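Chitin elicitor receptor kinase 1 (Arabidopsis thaliana, PDB 4EBY) probably binds chitin oligomers through its LysM-containing ectodomain, acting as a plant immune receptor kinase activated by chitin-induced dimerization. Local coordinates at residues Y89-A93 with L106-F112; Y97-T101 with N124-N128. The contacts are given in a common frame with arbitrary orientation. Numbering follows the deposited sequence.

Contact 1: Y89-A93 with L106-F112. With NAG (2-acetamido-2-deoxy-beta-D-glucopyranose), chain E.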
loop_
_atom_site.group_PDB
_atom_site.type_symbol
_atom_site.label_atom_id
_atom_site.label_comp_id
_atom_site.label_asym_id
_atom_site.label_seq_id
_atom_site.Cartn_x
_atom_site.Cartn_y
_atom_site.Cartn_z
ATOM N N TYR A 89 5.574 -1.790 17.708
ATOM C CA TYR A 89 5.835 -1.142 16.424
ATOM C C TYR A 89 6.187 -2.165 15.353
ATOM O O TYR A 89 5.742 -2.045 14.203
ATOM C CB TYR A 89 6.938 -0.105 16.557
ATOM C CG TYR A 89 6.530 1.152 17.308
ATOM C CD1 TYR A 89 5.360 1.833 16.999
ATOM C CD2 TYR A 89 7.335 1.661 18.327
ATOM C CE1 TYR A 89 4.999 2.996 17.687
ATOM C CE2 TYR A 89 6.972 2.818 19.027
ATOM C CZ TYR A 89 5.811 3.478 18.698
ATOM O OH TYR A 89 5.456 4.626 19.386
ATOM N N GLU A 90 6.965 -3.175 15.733
ATOM C CA GLU A 90 7.332 -4.231 14.793
ATOM C C GLU A 90 6.075 -4.933 14.290
ATOM O O GLU A 90 5.874 -5.093 13.086
ATOM C CB GLU A 90 8.271 -5.258 15.449
ATOM C CG GLU A 90 8.642 -6.390 14.496
ATOM C CD GLU A 90 9.092 -7.661 15.201
ATOM O OE1 GLU A 90 8.510 -8.015 16.250
ATOM O OE2 GLU A 90 10.023 -8.314 14.687
ATOM N N ARG A 91 5.208 -5.350 15.202
ATOM C CA ARG A 91 4.017 -6.083 14.772
ATOM C C ARG A 91 3.063 -5.245 13.923
ATOM O O ARG A 91 2.488 -5.729 12.945
ATOM C CB ARG A 91 3.271 -6.685 15.955
ATOM C CG ARG A 91 2.452 -7.884 15.524
ATOM C CD ARG A 91 1.964 -8.660 16.719
ATOM N NE ARG A 91 0.986 -7.870 17.443
ATOM C CZ ARG A 91 0.322 -8.304 18.507
ATOM N NH1 ARG A 91 0.528 -9.530 18.963
ATOM N NH2 ARG A 91 -0.552 -7.511 19.104
ATOM N N VAL A 92 2.896 -3.981 14.290
ATOM C CA VAL A 92 2.031 -3.104 13.528
ATOM C C VAL A 92 2.532 -2.964 12.088
ATOM O O VAL A 92 1.737 -2.981 11.163
ATOM C CB VAL A 92 1.871 -1.725 14.208
ATOM C CG1 VAL A 92 1.095 -0.763 13.312
ATOM C CG2 VAL A 92 1.139 -1.903 15.560
ATOM N N ALA A 93 3.850 -2.830 11.912
ATOM C CA ALA A 93 4.425 -2.660 10.576
ATOM C C ALA A 93 4.360 -3.960 9.769
ATOM O O ALA A 93 3.970 -3.949 8.591
ATOM C CB ALA A 93 5.872 -2.161 10.676
ATOM N N LEU A 106 7.432 4.041 12.074
ATOM C CA LEU A 106 6.457 4.172 13.164
ATOM C C LEU A 106 7.088 4.733 14.423
ATOM O O LEU A 106 6.531 5.631 15.057
ATOM C CB LEU A 106 5.818 2.824 13.487
ATOM C CG LEU A 106 4.830 2.274 12.483
ATOM C CD1 LEU A 106 4.470 0.831 12.843
ATOM C CD2 LEU A 106 3.558 3.159 12.442
ATOM N N GLN A 107 8.253 4.208 14.799
ATOM C CA GLN A 107 8.875 4.641 16.047
ATOM C C GLN A 107 9.308 6.111 15.959
ATOM O O GLN A 107 9.206 6.852 16.928
ATOM C CB GLN A 107 10.044 3.720 16.405
ATOM C CG GLN A 107 10.700 4.055 17.753
ATOM C CD GLN A 107 11.630 2.946 18.250
ATOM O OE1 GLN A 107 11.401 1.757 17.997
ATOM N NE2 GLN A 107 12.690 3.336 18.955
ATOM N N ALA A 108 9.764 6.549 14.792
ATOM C CA ALA A 108 10.231 7.925 14.654
ATOM C C ALA A 108 9.118 8.970 14.758
ATOM O O ALA A 108 9.341 10.080 15.250
ATOM C CB ALA A 108 11.021 8.095 13.334
ATOM N N ARG A 109 7.915 8.607 14.316
ATOM C CA ARG A 109 6.840 9.577 14.149
ATOM C C ARG A 109 5.754 9.470 15.211
ATOM O O ARG A 109 4.776 10.203 15.145
ATOM C CB ARG A 109 6.184 9.443 12.767
ATOM C CG ARG A 109 5.325 8.197 12.580
ATOM C CD ARG A 109 5.101 7.881 11.089
ATOM N NE ARG A 109 4.402 8.941 10.360
ATOM C CZ ARG A 109 4.981 9.844 9.568
ATOM N NH1 ARG A 109 4.214 10.732 8.939
ATOM N NH2 ARG A 109 6.304 9.879 9.401
ATOM N N ASN A 110 5.945 8.573 16.177
ATOM C CA ASN A 110 5.012 8.426 17.311
ATOM C C ASN A 110 5.786 8.569 18.607
ATOM O O ASN A 110 6.964 8.209 18.655
ATOM C CB ASN A 110 4.299 7.074 17.251
ATOM C CG ASN A 110 3.386 6.973 16.058
ATOM O OD1 ASN A 110 3.724 6.345 15.036
ATOM N ND2 ASN A 110 2.250 7.627 16.151
ATOM N N PRO A 111 5.138 9.109 19.665
ATOM C CA PRO A 111 5.880 9.460 20.881
ATOM C C PRO A 111 5.964 8.343 21.919
ATOM O O PRO A 111 6.661 8.501 22.927
ATOM C CB PRO A 111 5.080 10.638 21.446
ATOM C CG PRO A 111 3.647 10.289 21.067
ATOM C CD PRO A 111 3.796 9.721 19.647
ATOM N N PHE A 112 5.272 7.233 21.683
ATOM C CA PHE A 112 5.256 6.167 22.674
ATOM C C PHE A 112 6.556 5.384 22.607
ATOM O O PHE A 112 6.970 4.961 21.531
ATOM C CB PHE A 112 4.046 5.250 22.430
ATOM C CG PHE A 112 2.781 6.008 22.150
ATOM C CD1 PHE A 112 2.039 6.568 23.187
ATOM C CD2 PHE A 112 2.354 6.181 20.843
ATOM C CE1 PHE A 112 0.877 7.297 22.926
ATOM C CE2 PHE A 112 1.197 6.902 20.564
ATOM C CZ PHE A 112 0.466 7.464 21.608
HETATM C C1 NAG E . 1.703 13.321 8.396
HETATM C C2 NAG E . 1.472 14.796 8.043
HETATM C C3 NAG E . 2.714 15.586 8.435
HETATM C C4 NAG E . 2.998 15.371 9.912
HETATM C C5 NAG E . 3.054 13.892 10.260
HETATM C C6 NAG E . 3.210 13.713 11.770
HETATM C C7 NAG E . 0.184 15.724 6.177
HETATM C C8 NAG E . -0.037 15.724 4.682
HETATM N N2 NAG E . 1.210 15.000 6.628
HETATM O O3 NAG E . 2.518 16.963 8.159
HETATM O O4 NAG E . 4.250 15.909 10.258
HETATM O O5 NAG E . 1.894 13.234 9.794
HETATM O O6 NAG E . 2.075 14.185 12.474
HETATM O O7 NAG E . -0.566 16.374 6.910
#
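Two consecutive helices meet here, and Tyr89 has the largest single share of the contact, 147 of the 328 Å² buried between the segments. Leu106 opens the second segment beside it, the pair having the closest CA atoms at 6.3 Å. Its CB lies 3.7 Å from Tyr89 CD1, while its CD1 reaches back to the first helix, 3.8 Å from Val92 CG1 and 4.0 Å from Ala93 CB. At Gln107 the backbone covers the tyrosine: CA stands 4.1 Å from the ring centroid and 14° off the normal, a CH-pi contact over one face. Arg109 NE hydrogen-bonds to Asn124 OD1, and its NH1 comes within 3.5 Å of O5 of the chain E NAG. Past the helix, Asn110 CB sits 3.4 Å from Tyr89 OH. The chain then bends round so that Phe112 O, near the plane of the Tyr89 ring, accepts a 2.6 Å hydrogen bond from Tyr89 OH, with Phe112 CB 3.4 Å from the same hydroxyl. Tyr89 therefore does two jobs: its ring packs on the second helix of the LysM βααβ unit, and its hydroxyl, buried with the rest of the residue, has its proton satisfied by the backbone of the following loop.

Contact 2: Y97-T101 with N124-N128. With NAG (2-acetamido-2-deoxy-beta-D-glucopyranose), chain D; NAG (2-acetamido-2-deoxy-beta-D-glucopyranose), chain C; NAG (2-acetamido-2-deoxy-beta-D-glucopyranose), chain E.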
loop_
_atom_site.group_PDB
_atom_site.type_symbol
_atom_site.label_atom_id
_atom_site.label_comp_id
_atom_site.label_asym_id
_atom_site.label_seq_id
_atom_site.Cartn_x
_atom_site.Cartn_y
_atom_site.Cartn_z
ATOM N N TYR A 97 -0.100 -3.733 9.076
ATOM C CA TYR A 97 0.025 -3.012 7.805
ATOM C C TYR A 97 0.789 -3.772 6.701
ATOM O O TYR A 97 1.081 -3.201 5.649
ATOM C CB TYR A 97 0.624 -1.599 8.039
ATOM C CG TYR A 97 -0.421 -0.692 8.641
ATOM C CD1 TYR A 97 -1.235 0.098 7.845
ATOM C CD2 TYR A 97 -0.639 -0.682 10.018
ATOM C CE1 TYR A 97 -2.251 0.889 8.403
ATOM C CE2 TYR A 97 -1.637 0.106 10.582
ATOM C CZ TYR A 97 -2.441 0.880 9.777
ATOM O OH TYR A 97 -3.438 1.652 10.361
ATOM N N ALA A 98 1.084 -5.048 6.934
ATOM C CA ALA A 98 1.572 -5.941 5.886
ATOM C C ALA A 98 2.764 -5.371 5.114
ATOM O O ALA A 98 2.818 -5.440 3.880
ATOM C CB ALA A 98 0.432 -6.275 4.918
ATOM N N ASN A 99 3.704 -4.819 5.868
ATOM C CA ASN A 99 4.927 -4.217 5.309
ATOM C C ASN A 99 4.747 -3.005 4.412
ATOM O O ASN A 99 5.683 -2.621 3.679
ATOM C CB ASN A 99 5.803 -5.283 4.657
ATOM C CG ASN A 99 6.235 -6.330 5.651
ATOM O OD1 ASN A 99 6.721 -5.997 6.741
ATOM N ND2 ASN A 99 6.021 -7.607 5.298
ATOM N N LEU A 100 3.574 -2.373 4.494
ATOM C CA LEU A 100 3.348 -1.117 3.786
ATOM C C LEU A 100 4.005 0.036 4.524
ATOM O O LEU A 100 4.199 1.108 3.959
ATOM C CB LEU A 100 1.851 -0.845 3.626
ATOM C CG LEU A 100 1.109 -1.796 2.686
ATOM C CD1 LEU A 100 -0.372 -1.752 3.005
ATOM C CD2 LEU A 100 1.381 -1.400 1.214
ATOM N N THR A 101 4.319 -0.192 5.798
ATOM C CA THR A 101 5.118 0.751 6.588
ATOM C C THR A 101 6.259 -0.008 7.264
ATOM O O THR A 101 6.367 -1.225 7.106
ATOM C CB THR A 101 4.232 1.515 7.610
ATOM O OG1 THR A 101 4.930 2.675 8.090
ATOM C CG2 THR A 101 3.840 0.601 8.794
ATOM N N ASN A 124 0.203 7.366 14.189
ATOM C CA ASN A 124 0.344 7.927 12.853
ATOM C C ASN A 124 1.166 6.933 12.037
ATOM O O ASN A 124 2.297 6.605 12.407
ATOM C CB ASN A 124 1.065 9.272 12.974
ATOM C CG ASN A 124 1.179 10.007 11.649
ATOM O OD1 ASN A 124 1.602 9.442 10.650
ATOM N ND2 ASN A 124 0.795 11.283 11.644
ATOM N N VAL A 125 0.563 6.407 10.965
ATOM C CA VAL A 125 1.184 5.342 10.168
ATOM C C VAL A 125 1.432 5.821 8.752
ATOM O O VAL A 125 0.481 6.043 8.003
ATOM C CB VAL A 125 0.250 4.125 10.096
ATOM C CG1 VAL A 125 0.901 3.014 9.281
ATOM C CG2 VAL A 125 -0.089 3.612 11.519
ATOM N N LEU A 126 2.704 5.996 8.386
ATOM C CA LEU A 126 3.042 6.500 7.057
ATOM C C LEU A 126 3.198 5.383 6.039
ATOM O O LEU A 126 3.957 4.430 6.239
ATOM C CB LEU A 126 4.352 7.309 7.137
ATOM C CG LEU A 126 4.855 7.811 5.788
ATOM C CD1 LEU A 126 3.837 8.769 5.197
ATOM C CD2 LEU A 126 6.231 8.491 5.974
ATOM N N VAL A 127 2.483 5.506 4.927
ATOM C CA VAL A 127 2.678 4.600 3.807
ATOM C C VAL A 127 2.997 5.483 2.598
ATOM O O VAL A 127 2.245 6.424 2.290
ATOM C CB VAL A 127 1.391 3.797 3.537
ATOM C CG1 VAL A 127 1.522 2.980 2.273
ATOM C CG2 VAL A 127 1.060 2.863 4.743
ATOM N N ASN A 128 4.100 5.192 1.917
ATOM C CA ASN A 128 4.513 6.037 0.805
ATOM C C ASN A 128 3.800 5.657 -0.483
ATOM O O ASN A 128 3.176 4.591 -0.574
ATOM C CB ASN A 128 6.019 5.936 0.633
ATOM C CG ASN A 128 6.765 6.642 1.733
ATOM O OD1 ASN A 128 6.214 7.528 2.404
ATOM N ND2 ASN A 128 8.048 6.278 1.903
HETATM C C1 NAG D . 8.867 7.108 2.769
HETATM C C2 NAG D . 9.637 6.146 3.680
HETATM C C3 NAG D . 10.656 6.875 4.551
HETATM C C4 NAG D . 11.472 7.872 3.758
HETATM C C5 NAG D . 10.586 8.701 2.831
HETATM C C6 NAG D . 11.402 9.639 1.950
HETATM C C7 NAG D . 8.299 4.272 4.495
HETATM C C8 NAG D . 7.363 3.798 5.604
HETATM N N2 NAG D . 8.720 5.510 4.607
HETATM O O3 NAG D . 11.518 5.955 5.194
HETATM O O4 NAG D . 12.126 8.723 4.684
HETATM O O5 NAG D . 9.808 7.849 2.013
HETATM O O6 NAG D . 12.310 8.923 1.143
HETATM O O7 NAG D . 8.606 3.551 3.545
HETATM C C1 NAG C . 6.373 -8.591 6.303
HETATM C C2 NAG C . 5.544 -9.841 5.976
HETATM C C3 NAG C . 5.931 -11.005 6.896
HETATM C C4 NAG C . 7.440 -11.199 6.994
HETATM C C5 NAG C . 8.148 -9.861 7.188
HETATM C C6 NAG C . 9.668 -9.999 7.153
HETATM C C7 NAG C . 3.204 -9.816 5.234
HETATM C C8 NAG C . 1.753 -9.596 5.602
HETATM N N2 NAG C . 4.138 -9.549 6.154
HETATM O O3 NAG C . 5.316 -12.214 6.476
HETATM O O4 NAG C . 7.723 -12.030 8.104
HETATM O O5 NAG C . 7.747 -8.949 6.181
HETATM O O6 NAG C . 10.049 -10.501 5.886
HETATM O O7 NAG C . 3.489 -10.222 4.108
HETATM C C1 NAG E . 1.703 13.321 8.396
HETATM C C2 NAG E . 1.472 14.796 8.043
HETATM C C3 NAG E . 2.714 15.586 8.435
HETATM C C4 NAG E . 2.998 15.371 9.912
HETATM C C5 NAG E . 3.054 13.892 10.260
HETATM C C6 NAG E . 3.210 13.713 11.770
HETATM C C7 NAG E . 0.184 15.724 6.177
HETATM C C8 NAG E . -0.037 15.724 4.682
HETATM N N2 NAG E . 1.210 15.000 6.628
HETATM O O3 NAG E . 2.518 16.963 8.159
HETATM O O4 NAG E . 4.250 15.909 10.258
HETATM O O5 NAG E . 1.894 13.234 9.794
HETATM O O6 NAG E . 2.075 14.185 12.474
HETATM O O7 NAG E . -0.566 16.374 6.910
HETATM O O HOH W 1 5.737 2.952 2.494
HETATM O O HOH W 2 4.987 4.834 9.898
#
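One direct hydrogen bond joins the loop to the strand: Thr101 OG1 donates to Leu126 O at 2.7 Å. The same hydroxyl accepts from water 2 (2.8 Å), which in turn accepts a hydrogen bond from Leu126 N at 3.0 Å, so both backbone polar groups of Leu126 are served by a side chain and a water instead of a neighbouring strand. Water 1 makes a second bridge, donating to Leu100 O and accepting from Asn128 N, both at 2.8 Å, and also donating to O7 of the chain D NAG at 3.1 Å. Asn124 ND2 donates to O5 of the chain E NAG at 2.9 Å.

Apolar contacts back these bonds. Val125 CG1 lies 3.7 Å from the Tyr97 ring centroid, 5° off the normal, a nearly ideal CH-pi geometry, and 3.8 Å from Thr101 CG2; Leu100 CB meets Val127 CG2 at 4.0 Å. Tyr97 OH bonds beyond both segments, to Asn26 O.

Two covalent links are N-glycosylation: Asn99 ND2 to C1 of the chain C NAG (1.4 Å), and Asn128 ND2 to C1 of the chain D NAG (1.5 Å).

Asn99 sits in a type I' turn from Tyr97 to Leu100, closed by Leu100 N to Tyr97 O at 2.9 Å. The backbones of Val125 and Val127 hydrogen-bond to strand 74-82 (Phe79 and His77), whereas Leu126 N and O face the loop, as fits an outermost strand; such an inter-helix loop against the second strand belongs to the βααβ LysM fold.

Overall arrangement
From strand 74-82 the chain enters helix 89-96, which supplies the first segment of contact 1, and then the 97-101 loop, where contact 2 begins. Helix 103-109 and the residues after it close contact 1 across 12 intervening residues; strand 122-128 closes contact 2 across 22. The segments alternate along the sequence, so the two loops cross. Their centres are 10 Å apart and they touch directly: Ala93 O lies 2.9 Å from Asn99 N, and Arg109 NE 2.9 Å from Asn124 OD1, both probable hydrogen bonds. Leu106 also packs on Thr101 and Val125. Together the contacts tie both helices and their connecting loop to the sheet edge within one LysM unit.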